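Local coordinates for NAD-dependent epimerase/dehydratase (Bacteroides thetaiotaomicron, PDB 3DHN), which probably binds NAD or NADP through a Rossmann-type domain and may act as an oxidoreductase, its substrate not being established, at residues A33-P38 with L48-A53. Sequence-based numbering, arbitrary orientation.
Sequences AVVRHP and LKVKKA
Strand 48-51, outermost on its side of the eight-stranded sheet, runs parallel to strand 30-34, with Ala33 beside Val50 and Val34 beside Lys51. Three backbone hydrogen bonds join segments 33-38 and 48-53: Ala33 N to Lys49 O, Lys51 N to Ala33 O at 2.8 Å and Val35 N to Lys51 O at 3.0 Å; Lys49 also bonds to Val31. Each of the three donors lies nearly along the axis of its carbonyl. Lys51 O also receives the CA-H of Val34, so two contacts grip it.

On the sheet face carrying Ala33 and Val50, the Ala33 methyl meets Leu48 CD1, and Leu21 of helix 14-25 covers both residues. Val50 CG1, anti to its backbone N (chi1 -175°), lies 3.8 Å from Pro38 CB and also meets Val35 CG2, the two valines crossing obliquely. On the other face Val34 CG1 presses on Ala53 CB at 3.4 Å, tighter than usual for two carbons; Val64 of helix 58-65 also touches Val34.

Lys52 can be followed outward, its stem crossing the Pro38 ring at about a right angle: CB lies 4.0 Å from Val35 O, CG reaches Pro38 CG at 3.6 Å, CD meets Pro38 CD and CG, and after the bend at chi3 (67°) CE comes 3.9 Å from Arg36 O. An alanine at Pro38 would lose CG and CD, and would probably loosen the turn against this lysine stem. Backbone hydrogen bonds thus join the edge strand to its Rossmann-type sheet, while Lys52 meets the turn with its carbons, against the proline ring and two carbonyl oxygens, and carries its ammonium away from the ring.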
# COMPACT_ATOMS: atom_id res chain seq x y z
N ALA A 33 1.89 -13.24 -6.90
CA ALA A 33 0.97 -12.87 -5.84
C ALA A 33 1.11 -13.81 -4.66
O ALA A 33 1.09 -15.03 -4.82
CB ALA A 33 -0.47 -12.89 -6.35
N VAL A 34 1.26 -13.24 -3.46
CA VAL A 34 1.40 -14.04 -2.25
C VAL A 34 0.17 -13.83 -1.39
O VAL A 34 -0.13 -12.70 -0.98
CB VAL A 34 2.66 -13.63 -1.46
CG1 VAL A 34 2.94 -14.65 -0.37
CG2 VAL A 34 3.85 -13.50 -2.39
N VAL A 35 -0.54 -14.92 -1.10
CA VAL A 35 -1.77 -14.85 -0.31
C VAL A 35 -1.89 -16.02 0.66
O VAL A 35 -1.17 -17.01 0.54
CB VAL A 35 -3.00 -14.86 -1.23
CG1 VAL A 35 -2.99 -13.64 -2.13
CG2 VAL A 35 -3.00 -16.15 -2.08
N ARG A 36 -2.81 -15.91 1.62
CA ARG A 36 -3.02 -16.99 2.58
C ARG A 36 -3.92 -18.08 2.00
O ARG A 36 -3.79 -19.24 2.37
CB ARG A 36 -3.67 -16.47 3.87
CG ARG A 36 -2.68 -16.04 4.95
CD ARG A 36 -3.40 -15.69 6.25
NE ARG A 36 -2.52 -15.05 7.22
CZ ARG A 36 -2.90 -14.66 8.43
NH1 ARG A 36 -4.14 -14.84 8.83
NH2 ARG A 36 -2.02 -14.07 9.24
N HIS A 37 -4.83 -17.69 1.11
CA HIS A 37 -5.78 -18.63 0.51
C HIS A 37 -5.77 -18.54 -1.02
O HIS A 37 -6.56 -17.81 -1.62
CB HIS A 37 -7.19 -18.34 1.03
CG HIS A 37 -7.31 -18.41 2.52
ND1 HIS A 37 -7.39 -19.60 3.21
CD2 HIS A 37 -7.36 -17.43 3.45
CE1 HIS A 37 -7.49 -19.35 4.50
NE2 HIS A 37 -7.48 -18.04 4.68
N PRO A 38 -4.88 -19.30 -1.67
CA PRO A 38 -4.75 -19.32 -3.13
C PRO A 38 -6.06 -19.69 -3.83
O PRO A 38 -6.35 -19.22 -4.93
CB PRO A 38 -3.66 -20.36 -3.37
CG PRO A 38 -2.84 -20.29 -2.12
CD PRO A 38 -3.89 -20.20 -1.05
N LEU A 48 1.26 -14.78 -14.32
CA LEU A 48 0.90 -14.83 -12.90
C LEU A 48 1.28 -16.11 -12.16
O LEU A 48 1.03 -17.22 -12.64
CB LEU A 48 -0.61 -14.60 -12.74
CG LEU A 48 -1.20 -14.71 -11.32
CD1 LEU A 48 -0.67 -13.58 -10.45
CD2 LEU A 48 -2.72 -14.65 -11.40
N LYS A 49 1.88 -15.94 -10.99
CA LYS A 49 2.25 -17.05 -10.11
C LYS A 49 1.64 -16.78 -8.74
O LYS A 49 1.79 -15.68 -8.20
CB LYS A 49 3.76 -17.17 -9.95
CG LYS A 49 4.51 -17.58 -11.20
CD LYS A 49 6.00 -17.67 -10.88
CE LYS A 49 6.85 -17.55 -12.12
NZ LYS A 49 8.25 -17.17 -11.77
N VAL A 50 0.97 -17.78 -8.18
CA VAL A 50 0.35 -17.64 -6.87
C VAL A 50 1.12 -18.47 -5.85
O VAL A 50 1.37 -19.65 -6.06
CB VAL A 50 -1.12 -18.13 -6.90
CG1 VAL A 50 -1.79 -17.87 -5.55
CG2 VAL A 50 -1.87 -17.43 -8.02
N LYS A 51 1.51 -17.84 -4.75
CA LYS A 51 2.28 -18.54 -3.72
C LYS A 51 1.84 -18.22 -2.30
O LYS A 51 1.28 -17.15 -2.04
CB LYS A 51 3.77 -18.20 -3.85
CG LYS A 51 4.45 -18.70 -5.12
CD LYS A 51 5.96 -18.39 -5.06
CE LYS A 51 6.72 -18.99 -6.24
NZ LYS A 51 6.45 -18.29 -7.53
N LYS A 52 2.11 -19.15 -1.39
CA LYS A 52 1.81 -18.99 0.03
C LYS A 52 3.12 -18.69 0.74
O LYS A 52 4.16 -19.27 0.42
CB LYS A 52 1.22 -20.27 0.64
CG LYS A 52 -0.27 -20.45 0.43
CD LYS A 52 -0.80 -21.73 1.07
CE LYS A 52 -0.72 -21.69 2.59
NZ LYS A 52 -1.35 -22.89 3.23
N ALA A 53 3.07 -17.79 1.71
CA ALA A 53 4.25 -17.44 2.48
C ALA A 53 3.85 -17.00 3.87
O ALA A 53 2.76 -16.46 4.07
CB ALA A 53 5.03 -16.33 1.78